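Local coordinates for protein ATP phosphoribosyltransferase regulatory subunit (Thermotoga maritima, PDB 1USY) that is probably required for the first step of histidine biosynthesis and may let histidine exert feedback control over ATP phosphoribosyltransferase activity, at residues Lys19-Phe25 with Lys72-Ala76; Leu151-Lys157 with Asp224-Arg229; Ser188-Leu192 with Ser209-Gln213; Leu249-Gly253 with Gly265-Phe269. All coordinates share one frame; numbering follows the deposited sequence.

Contact 1. Residues Lys19-Phe25 with Lys72-Ala76; sequences KGFSPFF and KVWYA
Trp-74 holds CG between its backbone N and carbonyl carbon (chi1 71°), which lays the indole under Pro-23, while an extended chain beyond CG carries Lys-72 across the ring of Phe-21. These groups flank two successive parallel beta bridges, Ser-22 with Val-73 and Pro-23 with Trp-74, that add strand 22-23 to the edge of the large, mostly antiparallel sheet of this class-II aminoacyl-tRNA synthetase-like fold. The backbone ladder runs Ser-22 N to Lys-72 O (2.8 Å), Trp-74 N to Ser-22 O (2.9 Å) and, weakly, Phe-24 N to Trp-74 O. On the face bearing Pro-23 and Trp-74, Pro-23 CA sits over the five-membered indole ring, 3.7 Å from its centroid. At the far end of the indole, Phe-25 turns its edge to the six-membered ring in an offset edge-to-face pair, with centroids 5.6 Å apart and planes at 88°. Beside Val-73, Phe-24 CB packs on Val-73 CB at 3.7 Å. Helix 6-16 and Phe-6 of the second subunit, another copy of this protein, also pack on Trp-74. Lys-72 runs at about a right angle to Phe-21, placing CG over its ring face, and the ammonium, which also forms a salt bridge with Glu-108, donates a hydrogen bond to Lys-19 O (2.6 Å), with Lys-72 NZ almost in line with that carbonyl bond.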
loop_
_atom_site.group_PDB
_atom_site.type_symbol
_atom_site.label_atom_id
_atom_site.label_comp_id
_atom_site.label_asym_id
_atom_site.label_seq_id
_atom_site.Cartn_x
_atom_site.Cartn_y
_atom_site.Cartn_z
ATOM N N LYS B 19 18.627 31.561 -23.976
ATOM C CA LYS B 19 17.678 31.264 -24.999
ATOM C C LYS B 19 16.273 31.521 -24.452
ATOM O O LYS B 19 15.284 31.255 -25.121
ATOM C CB LYS B 19 17.858 29.812 -25.455
ATOM C CG LYS B 19 19.192 29.522 -26.171
ATOM C CD LYS B 19 19.485 30.507 -27.310
ATOM C CE LYS B 19 20.364 29.886 -28.422
ATOM N NZ LYS B 19 20.380 30.823 -29.584
ATOM N N GLY B 20 16.188 32.059 -23.237
ATOM C CA GLY B 20 14.904 32.361 -22.658
ATOM C C GLY B 20 14.170 31.174 -22.067
ATOM O O GLY B 20 12.967 31.268 -21.868
ATOM N N PHE B 21 14.856 30.068 -21.768
ATOM C CA PHE B 21 14.197 29.005 -21.023
ATOM C C PHE B 21 14.236 29.345 -19.547
ATOM O O PHE B 21 15.208 29.913 -19.050
ATOM C CB PHE B 21 14.840 27.642 -21.248
ATOM C CG PHE B 21 14.737 27.157 -22.644
ATOM C CD1 PHE B 21 15.560 27.685 -23.648
ATOM C CD2 PHE B 21 13.799 26.181 -22.965
ATOM C CE1 PHE B 21 15.443 27.241 -24.946
ATOM C CE2 PHE B 21 13.652 25.744 -24.261
ATOM C CZ PHE B 21 14.486 26.260 -25.252
ATOM N N SER B 22 13.183 28.975 -18.842
ATOM C CA SER B 22 13.053 29.336 -17.462
ATOM C C SER B 22 13.000 28.042 -16.588
ATOM O O SER B 22 12.585 26.986 -17.072
ATOM C CB SER B 22 11.848 30.281 -17.341
ATOM O OG SER B 22 10.970 29.823 -16.373
ATOM N N PRO B 23 13.433 28.097 -15.327
ATOM C CA PRO B 23 13.621 26.869 -14.554
ATOM C C PRO B 23 12.291 26.238 -14.147
ATOM O O PRO B 23 11.290 26.917 -13.948
ATOM C CB PRO B 23 14.446 27.323 -13.344
ATOM C CG PRO B 23 14.471 28.858 -13.392
ATOM C CD PRO B 23 13.688 29.307 -14.529
ATOM N N PHE B 24 12.248 24.922 -14.117
ATOM C CA PHE B 24 11.004 24.228 -13.803
ATOM C C PHE B 24 11.354 23.122 -12.824
ATOM O O PHE B 24 11.878 22.106 -13.235
ATOM C CB PHE B 24 10.387 23.664 -15.087
ATOM C CG PHE B 24 9.167 22.841 -14.855
ATOM C CD1 PHE B 24 7.925 23.438 -14.779
ATOM C CD2 PHE B 24 9.252 21.462 -14.710
ATOM C CE1 PHE B 24 6.766 22.664 -14.553
ATOM C CE2 PHE B 24 8.125 20.684 -14.480
ATOM C CZ PHE B 24 6.878 21.283 -14.410
ATOM N N PHE B 25 11.103 23.351 -11.532
ATOM C CA PHE B 25 11.390 22.372 -10.472
ATOM C C PHE B 25 10.142 22.014 -9.712
ATOM O O PHE B 25 9.509 22.889 -9.131
ATOM C CB PHE B 25 12.407 22.918 -9.481
ATOM C CG PHE B 25 13.811 22.912 -9.991
ATOM C CD1 PHE B 25 14.228 23.856 -10.918
ATOM C CD2 PHE B 25 14.714 21.954 -9.552
ATOM C CE1 PHE B 25 15.548 23.861 -11.412
ATOM C CE2 PHE B 25 16.017 21.943 -10.032
ATOM C CZ PHE B 25 16.438 22.937 -10.979
ATOM N N LYS B 72 8.297 27.747 -21.885
ATOM C CA LYS B 72 9.679 27.578 -22.342
ATOM C C LYS B 72 10.549 27.262 -21.153
ATOM O O LYS B 72 11.150 28.179 -20.586
ATOM C CB LYS B 72 10.222 28.847 -23.000
ATOM C CG LYS B 72 11.078 28.569 -24.207
ATOM C CD LYS B 72 11.769 29.793 -24.752
ATOM C CE LYS B 72 12.459 29.432 -26.059
ATOM N NZ LYS B 72 13.273 30.542 -26.649
ATOM N N VAL B 73 10.643 25.983 -20.781
ATOM C CA VAL B 73 11.335 25.624 -19.536
ATOM C C VAL B 73 12.556 24.746 -19.711
ATOM O O VAL B 73 12.677 24.035 -20.704
ATOM C CB VAL B 73 10.402 24.898 -18.527
ATOM C CG1 VAL B 73 9.280 25.827 -18.081
ATOM C CG2 VAL B 73 9.887 23.558 -19.093
ATOM N N TRP B 74 13.455 24.815 -18.732
ATOM C CA TRP B 74 14.518 23.827 -18.565
ATOM C C TRP B 74 14.344 23.188 -17.215
ATOM O O TRP B 74 13.834 23.819 -16.281
ATOM C CB TRP B 74 15.920 24.450 -18.696
ATOM C CG TRP B 74 16.293 25.316 -17.577
ATOM C CD1 TRP B 74 16.075 26.658 -17.470
ATOM C CD2 TRP B 74 16.960 24.929 -16.382
ATOM N NE1 TRP B 74 16.570 27.137 -16.277
ATOM C CE2 TRP B 74 17.117 26.096 -15.584
ATOM C CE3 TRP B 74 17.447 23.718 -15.891
ATOM C CZ2 TRP B 74 17.728 26.074 -14.320
ATOM C CZ3 TRP B 74 18.036 23.696 -14.627
ATOM C CH2 TRP B 74 18.170 24.860 -13.854
ATOM N N TYR B 75 14.762 21.932 -17.108
ATOM C CA TYR B 75 14.722 21.218 -15.844
ATOM C C TYR B 75 16.035 20.478 -15.575
ATOM O O TYR B 75 16.912 20.416 -16.471
ATOM C CB TYR B 75 13.523 20.267 -15.805
ATOM C CG TYR B 75 13.490 19.304 -16.956
ATOM C CD1 TYR B 75 14.240 18.128 -16.927
ATOM C CD2 TYR B 75 12.725 19.570 -18.095
ATOM C CE1 TYR B 75 14.230 17.248 -17.991
ATOM C CE2 TYR B 75 12.703 18.676 -19.170
ATOM C CZ TYR B 75 13.463 17.518 -19.096
ATOM O OH TYR B 75 13.462 16.610 -20.128
ATOM N N ALA B 76 16.143 19.941 -14.346
ATOM C CA ALA B 76 17.280 19.203 -13.814
ATOM C C ALA B 76 16.861 18.429 -12.568
ATOM O O ALA B 76 16.918 18.944 -11.420
ATOM C CB ALA B 76 18.484 20.169 -13.463
#

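Contact 2. Residues Leu151-Lys157 with Asp224-Arg229; sequences LNLIDTK and DLTLAR
Lys-157 reaches across from the end of a helix to meet Thr-226 and Asp-224. It is the first residue to leave helical geometry, and its positive phi (49°) belongs to a Schellman motif, one of whose bonds runs from Lys-157 N to Ile-154 O. From CB the chain sets out with CG beside the backbone N, and CG and CD carry it over toward the loop after strand 220-223. CE then lies across Thr-226, 3.3 Å from Thr-226 OG1 and 3.7 Å from Thr-226 CG2. At the tip, Lys-157 NZ closes a salt bridge with Asp-224 OD2 at 2.8 Å, reaching it on the syn side and 18° out of the carboxylate plane. The other oxygen, Asp-224 OD1, accepts from Thr-226 N (2.7 Å) in an Asx turn, which probably steadies the carboxylate that receives the lysine. OD2 has a second cationic partner in Arg-187. The lysine side chain that bonds to the loop also lines the pocket of a bound histidine, about 4 Å away. Further back, Asp-155 OD1 stands over the guanidinium of Arg-229, a salt bridge made through the face of the group, the oxygen lying well above its plane, and Leu-151 CD2 packs on Ala-228 CB at 3.7 Å. Helix 174-185 covers Ile-154, Lys-157 and Thr-226 through Val-176 and Ser-183, while helix 135-139 lies against Leu-151 and Ala-228 and strand 125-131 bonds to the backbone of Asp-224.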
loop_
_atom_site.group_PDB
_atom_site.type_symbol
_atom_site.label_atom_id
_atom_site.label_comp_id
_atom_site.label_asym_id
_atom_site.label_seq_id
_atom_site.Cartn_x
_atom_site.Cartn_y
_atom_site.Cartn_z
ATOM N N LEU B 151 6.574 -2.550 -39.036
ATOM C CA LEU B 151 7.188 -1.522 -38.193
ATOM C C LEU B 151 8.201 -2.152 -37.212
ATOM O O LEU B 151 9.336 -1.657 -37.083
ATOM C CB LEU B 151 6.166 -0.601 -37.521
ATOM C CG LEU B 151 5.382 0.317 -38.473
ATOM C CD1 LEU B 151 4.032 0.703 -37.866
ATOM C CD2 LEU B 151 6.178 1.567 -38.922
ATOM N N ASN B 152 7.820 -3.279 -36.600
ATOM C CA ASN B 152 8.693 -3.942 -35.646
ATOM C C ASN B 152 10.017 -4.329 -36.319
ATOM O O ASN B 152 11.108 -4.208 -35.726
ATOM C CB ASN B 152 8.027 -5.165 -34.993
ATOM C CG ASN B 152 7.107 -4.783 -33.829
ATOM O OD1 ASN B 152 6.298 -3.852 -33.934
ATOM N ND2 ASN B 152 7.220 -5.508 -32.712
ATOM N N LEU B 153 9.901 -4.791 -37.552
ATOM C CA LEU B 153 11.050 -5.156 -38.344
ATOM C C LEU B 153 11.976 -3.959 -38.689
ATOM O O LEU B 153 13.180 -4.086 -38.562
ATOM C CB LEU B 153 10.598 -5.880 -39.607
ATOM C CG LEU B 153 9.802 -7.177 -39.366
ATOM C CD1 LEU B 153 9.250 -7.757 -40.680
ATOM C CD2 LEU B 153 10.575 -8.241 -38.552
ATOM N N ILE B 154 11.403 -2.815 -39.092
ATOM C CA ILE B 154 12.141 -1.580 -39.316
ATOM C C ILE B 154 12.932 -1.278 -38.037
ATOM O O ILE B 154 14.156 -0.984 -38.052
ATOM C CB ILE B 154 11.169 -0.360 -39.551
ATOM C CG1 ILE B 154 10.063 -0.619 -40.604
ATOM C CG2 ILE B 154 11.939 0.900 -39.813
ATOM C CD1 ILE B 154 10.391 -0.327 -42.031
ATOM N N ASP B 155 12.191 -1.298 -36.944
ATOM C CA ASP B 155 12.667 -0.887 -35.635
ATOM C C ASP B 155 13.872 -1.728 -35.231
ATOM O O ASP B 155 14.789 -1.290 -34.564
ATOM C CB ASP B 155 11.554 -1.209 -34.649
ATOM C CG ASP B 155 11.627 -0.390 -33.400
ATOM O OD1 ASP B 155 12.616 0.390 -33.201
ATOM O OD2 ASP B 155 10.704 -0.496 -32.555
ATOM N N THR B 156 13.819 -2.956 -35.690
ATOM C CA THR B 156 14.711 -3.992 -35.311
ATOM C C THR B 156 15.769 -4.200 -36.413
ATOM O O THR B 156 16.713 -5.005 -36.254
ATOM C CB THR B 156 13.798 -5.144 -35.052
ATOM O OG1 THR B 156 13.799 -5.404 -33.642
ATOM C CG2 THR B 156 14.192 -6.366 -35.746
ATOM N N LYS B 157 15.636 -3.406 -37.485
ATOM C CA LYS B 157 16.487 -3.489 -38.670
ATOM C C LYS B 157 16.610 -4.933 -39.173
ATOM O O LYS B 157 17.621 -5.305 -39.798
ATOM C CB LYS B 157 17.885 -2.910 -38.425
ATOM C CG LYS B 157 17.923 -1.607 -37.701
ATOM C CD LYS B 157 19.290 -0.922 -37.823
ATOM C CE LYS B 157 19.121 0.609 -37.790
ATOM N NZ LYS B 157 20.349 1.424 -37.547
ATOM N N ASP B 224 19.097 8.523 -39.532
ATOM C CA ASP B 224 18.593 7.141 -39.337
ATOM C C ASP B 224 17.082 7.153 -39.136
ATOM O O ASP B 224 16.579 7.653 -38.151
ATOM C CB ASP B 224 19.262 6.481 -38.131
ATOM C CG ASP B 224 18.809 5.030 -37.922
ATOM O OD1 ASP B 224 17.607 4.689 -38.183
ATOM O OD2 ASP B 224 19.613 4.169 -37.488
ATOM N N LEU B 225 16.383 6.593 -40.103
ATOM C CA LEU B 225 14.929 6.628 -40.171
ATOM C C LEU B 225 14.260 5.336 -39.652
ATOM O O LEU B 225 13.060 5.101 -39.905
ATOM C CB LEU B 225 14.528 6.864 -41.610
ATOM C CG LEU B 225 14.664 8.258 -42.244
ATOM C CD1 LEU B 225 15.375 9.317 -41.385
ATOM C CD2 LEU B 225 15.363 8.111 -43.583
ATOM N N THR B 226 15.089 4.478 -39.034
ATOM C CA THR B 226 14.410 3.367 -38.381
ATOM C C THR B 226 13.802 3.900 -37.061
ATOM O O THR B 226 13.501 5.079 -36.934
ATOM C CB THR B 226 15.432 2.225 -38.172
ATOM O OG1 THR B 226 16.533 2.667 -37.398
ATOM C CG2 THR B 226 16.007 1.700 -39.497
ATOM N N LEU B 227 13.644 3.030 -36.126
ATOM C CA LEU B 227 13.034 3.307 -34.792
ATOM C C LEU B 227 11.646 3.960 -34.986
ATOM O O LEU B 227 11.435 5.171 -34.776
ATOM C CB LEU B 227 14.001 4.113 -33.807
ATOM C CG LEU B 227 14.397 5.624 -33.957
ATOM C CD1 LEU B 227 15.802 5.856 -33.358
ATOM C CD2 LEU B 227 14.474 6.205 -35.370
ATOM N N ALA B 228 10.788 3.029 -35.383
ATOM C CA ALA B 228 9.382 3.223 -35.653
ATOM C C ALA B 228 8.591 3.376 -34.337
ATOM O O ALA B 228 7.499 3.945 -34.310
ATOM C CB ALA B 228 8.834 2.002 -36.409
ATOM N N ARG B 229 9.142 2.862 -33.221
ATOM C CA ARG B 229 8.425 2.957 -31.908
ATOM C C ARG B 229 8.342 4.401 -31.430
ATOM O O ARG B 229 7.517 4.728 -30.561
ATOM C CB ARG B 229 9.097 2.153 -30.776
ATOM C CG ARG B 229 10.588 1.951 -30.949
ATOM C CD ARG B 229 11.432 2.958 -30.177
ATOM N NE ARG B 229 12.845 2.827 -30.503
ATOM C CZ ARG B 229 13.516 1.674 -30.413
ATOM N NH1 ARG B 229 12.905 0.550 -29.992
ATOM N NH2 ARG B 229 14.805 1.539 -30.734
#

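Contact 3. Residues Ser188-Leu192 with Ser209-Gln213; sequences SPEHL and SSFLQ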
loop_
_atom_site.group_PDB
_atom_site.type_symbol
_atom_site.label_atom_id
_atom_site.label_comp_id
_atom_site.label_asym_id
_atom_site.label_seq_id
_atom_site.Cartn_x
_atom_site.Cartn_y
_atom_site.Cartn_z
ATOM N N SER B 188 25.179 9.653 -43.642
ATOM C CA SER B 188 25.608 11.012 -43.927
ATOM C C SER B 188 24.445 11.855 -44.504
ATOM O O SER B 188 23.756 11.398 -45.428
ATOM C CB SER B 188 26.749 10.946 -44.955
ATOM O OG SER B 188 27.829 11.731 -44.518
ATOM N N PRO B 189 24.248 13.088 -44.004
ATOM C CA PRO B 189 23.146 13.953 -44.464
ATOM C C PRO B 189 23.202 14.191 -45.967
ATOM O O PRO B 189 22.187 14.484 -46.618
ATOM C CB PRO B 189 23.395 15.275 -43.729
ATOM C CG PRO B 189 24.203 14.904 -42.526
ATOM C CD PRO B 189 25.068 13.742 -42.959
ATOM N N GLU B 190 24.398 14.053 -46.516
ATOM C CA GLU B 190 24.633 14.341 -47.911
ATOM C C GLU B 190 23.743 13.440 -48.752
ATOM O O GLU B 190 23.296 13.846 -49.821
ATOM C CB GLU B 190 26.130 14.201 -48.226
ATOM C CG GLU B 190 27.020 15.270 -47.529
ATOM C CD GLU B 190 27.246 15.064 -46.009
ATOM O OE1 GLU B 190 27.895 15.935 -45.356
ATOM O OE2 GLU B 190 26.779 14.045 -45.438
ATOM N N HIS B 191 23.421 12.256 -48.221
ATOM C CA HIS B 191 22.619 11.261 -48.952
ATOM C C HIS B 191 21.151 11.622 -48.972
ATOM O O HIS B 191 20.370 10.963 -49.654
ATOM C CB HIS B 191 22.737 9.855 -48.350
ATOM C CG HIS B 191 24.098 9.236 -48.469
ATOM N ND1 HIS B 191 25.038 9.307 -47.455
ATOM C CD2 HIS B 191 24.663 8.497 -49.460
ATOM C CE1 HIS B 191 26.127 8.653 -47.830
ATOM N NE2 HIS B 191 25.923 8.149 -49.037
ATOM N N LEU B 192 20.763 12.641 -48.205
ATOM C CA LEU B 192 19.337 13.010 -48.101
ATOM C C LEU B 192 18.648 13.322 -49.447
ATOM O O LEU B 192 17.440 13.185 -49.556
ATOM C CB LEU B 192 19.117 14.169 -47.134
ATOM C CG LEU B 192 19.171 13.906 -45.640
ATOM C CD1 LEU B 192 19.454 15.229 -44.925
ATOM C CD2 LEU B 192 17.856 13.286 -45.143
ATOM N N SER B 209 20.209 18.696 -40.121
ATOM C CA SER B 209 21.561 18.272 -40.532
ATOM C C SER B 209 22.503 19.462 -40.772
ATOM O O SER B 209 23.592 19.512 -40.191
ATOM C CB SER B 209 21.478 17.482 -41.832
ATOM O OG SER B 209 20.769 16.283 -41.622
ATOM N N SER B 210 22.065 20.395 -41.611
ATOM C CA SER B 210 22.839 21.599 -41.941
ATOM C C SER B 210 23.158 22.397 -40.698
ATOM O O SER B 210 24.320 22.674 -40.385
ATOM C CB SER B 210 22.046 22.514 -42.870
ATOM O OG SER B 210 22.365 22.234 -44.217
ATOM N N PHE B 211 22.117 22.755 -40.007
ATOM C CA PHE B 211 22.251 23.547 -38.804
ATOM C C PHE B 211 23.300 22.923 -37.866
ATOM O O PHE B 211 24.229 23.594 -37.411
ATOM C CB PHE B 211 20.917 23.649 -38.073
ATOM C CG PHE B 211 21.028 24.469 -36.793
ATOM C CD1 PHE B 211 21.202 23.820 -35.575
ATOM C CD2 PHE B 211 20.957 25.869 -36.843
ATOM C CE1 PHE B 211 21.309 24.561 -34.398
ATOM C CE2 PHE B 211 21.063 26.613 -35.665
ATOM C CZ PHE B 211 21.240 25.959 -34.441
ATOM N N LEU B 212 23.145 21.641 -37.591
ATOM C CA LEU B 212 24.063 20.928 -36.677
ATOM C C LEU B 212 25.497 20.843 -37.251
ATOM O O LEU B 212 26.484 21.105 -36.551
ATOM C CB LEU B 212 23.563 19.501 -36.413
ATOM C CG LEU B 212 22.271 19.456 -35.579
ATOM C CD1 LEU B 212 21.923 18.045 -35.092
ATOM C CD2 LEU B 212 22.331 20.325 -34.315
ATOM N N GLN B 213 25.595 20.482 -38.517
ATOM C CA GLN B 213 26.904 20.326 -39.187
ATOM C C GLN B 213 27.719 21.629 -39.174
ATOM O O GLN B 213 28.919 21.635 -38.869
ATOM C CB GLN B 213 26.724 19.896 -40.639
ATOM C CG GLN B 213 27.148 18.444 -40.873
ATOM C CD GLN B 213 26.796 17.934 -42.267
ATOM O OE1 GLN B 213 26.231 18.679 -43.068
ATOM N NE2 GLN B 213 27.102 16.696 -42.608
#
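Van der Waals contact between Pro-189 and Ser-209 forms the buried part of this meeting of a 3-10 turn with a helix. Pro-189 CB lies 3.5 Å from Ser-209 CB, and Leu-192 adds CD1 at 3.7 Å from Ser-209 OG. That hydroxyl sits beside its own backbone N and is hydrogen-bonded to Leu-205 O one turn back, and its contacts with Pro-189 and Leu-192 are packing contacts. Gln-213, extended beyond CG, brings its amide past the proline ring, with Gln-213 NE2 3.4 Å from Pro-189 CG.

The polar contact across the segments is a hydrogen bond from Gln-213 NE2 to Glu-190 OE1 (3.0 Å). It is bent, at 138°, and comes from the syn side but tilted 32° out of the plane of a carboxylate that is itself turned 48° from the amide. A bend at chi2 of Glu-190 turns the acid back so that Glu-190 OE2 can also take a bond from Ser-188 OG. Within the turn, Ser-188 O accepts from both His-191 N and His-191 ND1, from the same face of its carbonyl plane.

The contact ties the loop following helix 174-185 to helix 199-215. Val-221 of edge strand 220-223 packs against both Pro-189 and Gln-213, and Phe-211 and Leu-212 of the same helix pack on helix 103-120.

Contact 4. Residues Leu249-Gly253 with Gly265-Phe269; sequences LVAAG and GGSIF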
loop_
_atom_site.group_PDB
_atom_site.type_symbol
_atom_site.label_atom_id
_atom_site.label_comp_id
_atom_site.label_asym_id
_atom_site.label_seq_id
_atom_site.Cartn_x
_atom_site.Cartn_y
_atom_site.Cartn_z
ATOM N N LEU B 249 24.084 5.898 -24.947
ATOM C CA LEU B 249 23.088 6.859 -25.382
ATOM C C LEU B 249 23.039 7.920 -24.317
ATOM O O LEU B 249 22.865 7.616 -23.146
ATOM C CB LEU B 249 21.723 6.189 -25.428
ATOM C CG LEU B 249 20.570 6.677 -26.320
ATOM C CD1 LEU B 249 19.311 5.824 -26.071
ATOM C CD2 LEU B 249 20.210 8.108 -26.110
ATOM N N VAL B 250 23.130 9.171 -24.723
ATOM C CA VAL B 250 23.466 10.246 -23.792
ATOM C C VAL B 250 22.395 11.357 -23.780
ATOM O O VAL B 250 22.308 12.126 -22.845
ATOM C CB VAL B 250 24.889 10.714 -24.155
ATOM C CG1 VAL B 250 25.039 12.201 -24.172
ATOM C CG2 VAL B 250 25.884 10.019 -23.250
ATOM N N ALA B 251 21.548 11.385 -24.798
ATOM C CA ALA B 251 20.567 12.441 -24.957
ATOM C C ALA B 251 19.510 11.954 -25.944
ATOM O O ALA B 251 19.785 11.075 -26.741
ATOM C CB ALA B 251 21.265 13.702 -25.468
ATOM N N ALA B 252 18.295 12.479 -25.857
ATOM C CA ALA B 252 17.182 12.104 -26.754
ATOM C C ALA B 252 16.133 13.160 -26.593
ATOM O O ALA B 252 15.945 13.656 -25.468
ATOM C CB ALA B 252 16.583 10.750 -26.417
ATOM N N GLY B 253 15.478 13.499 -27.712
ATOM C CA GLY B 253 14.437 14.488 -27.757
ATOM C C GLY B 253 13.627 14.427 -29.029
ATOM O O GLY B 253 13.694 13.433 -29.729
ATOM N N GLY B 265 11.131 18.994 -27.268
ATOM C CA GLY B 265 11.825 18.819 -26.023
ATOM C C GLY B 265 13.006 17.940 -26.248
ATOM O O GLY B 265 13.117 17.304 -27.287
ATOM N N GLY B 266 13.879 17.908 -25.256
ATOM C CA GLY B 266 15.119 17.186 -25.325
ATOM C C GLY B 266 15.553 16.988 -23.902
ATOM O O GLY B 266 15.246 17.795 -23.045
ATOM N N SER B 267 16.302 15.914 -23.694
ATOM C CA SER B 267 16.742 15.434 -22.409
ATOM C C SER B 267 18.189 15.046 -22.544
ATOM O O SER B 267 18.601 14.492 -23.575
ATOM C CB SER B 267 15.974 14.151 -22.068
ATOM O OG SER B 267 14.981 14.389 -21.094
ATOM N N ILE B 268 18.956 15.273 -21.490
ATOM C CA ILE B 268 20.239 14.646 -21.373
ATOM C C ILE B 268 20.302 13.755 -20.144
ATOM O O ILE B 268 19.794 14.123 -19.066
ATOM C CB ILE B 268 21.324 15.675 -21.273
ATOM C CG1 ILE B 268 21.507 16.405 -22.583
ATOM C CG2 ILE B 268 22.646 15.014 -20.824
ATOM C CD1 ILE B 268 22.160 17.708 -22.398
ATOM N N PHE B 269 20.966 12.607 -20.309
ATOM C CA PHE B 269 21.247 11.678 -19.212
ATOM C C PHE B 269 22.665 11.779 -18.609
ATOM O O PHE B 269 23.645 11.384 -19.248
ATOM C CB PHE B 269 20.944 10.254 -19.674
ATOM C CG PHE B 269 19.737 10.148 -20.592
ATOM C CD1 PHE B 269 18.444 10.366 -20.108
ATOM C CD2 PHE B 269 19.900 9.817 -21.956
ATOM C CE1 PHE B 269 17.298 10.266 -20.954
ATOM C CE2 PHE B 269 18.787 9.705 -22.829
ATOM C CZ PHE B 269 17.461 9.944 -22.309
#
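Gly-253 and Gly-266 bring the two arms of a beta hairpin, strands 248-257 and 262-269, to a CA-CA separation of 3.7 Å, in a non-hydrogen-bonded pair of the large sheet. This is the tight end: the two glycines, having no side chains, let the backbones come this close. Next along, the hydrogen-bonded pair Ala-252 with Ser-267 is joined in both directions, Ser-267 N to Ala-252 O at 2.9 Å and Ala-252 N to Ser-267 O at 3.1 Å. Ala-251 and Ile-268 follow as another non-hydrogen-bonded pair. Their side chains share the buried face, where Ala-251 CB lies 4.0 Å from Ile-268 CG1 and Ile-113 of helix 103-120 packs against both residues.

The opposite face, with Ala-252 and Ser-267, is partly exposed. Ser-267 OG is hydrogen-bonded there to Gln-92 of strand 86-98 and probably to Tyr-75 of strand 71-83.

Toward Leu-249 the contact becomes more exposed. Val-250 and Ala-251 both face Ile-241 on strand 237-243, forming a classic beta bulge in the edge turned away from strand 262-269. On the hairpin side Val-250 O still accepts from Phe-269 N in a nearly straight bond (2.9 Å, 166°). The ring of Phe-269, its CG beside the backbone N at chi1 -37°, lies obliquely against strand 248-257, so that CD2 comes 3.5 Å from Val-250 O. Leu-249 is exposed and reaches the phenyl ring at its edge, in plane, with Leu-249 CD2 3.9 Å from Phe-269 CE2.

Overall arrangement
Contacts 1 and 4 belong to the same large sheet and touch through a probable hydrogen bond between Tyr-75 OH and Ser-267 OG, although their centres are 15 Å apart. Contact 4 lies nearest the centre of the chain and depends on glycines and small residues in close strand pairing; contact 1, at the edge strand, uses aromatic rings and meets the second subunit. Contacts 2 and 3 fasten helices and loops around the other sheet edge, strand 220-223; helix 174-185 packs on contact 2 and runs into the loop of contact 3. Contact 2, beside bound histidine, combines salt bridges with apolar helix packing, whereas contact 3 is the smallest, a buried proline-serine contact with one amide-carboxylate bond nearer solvent.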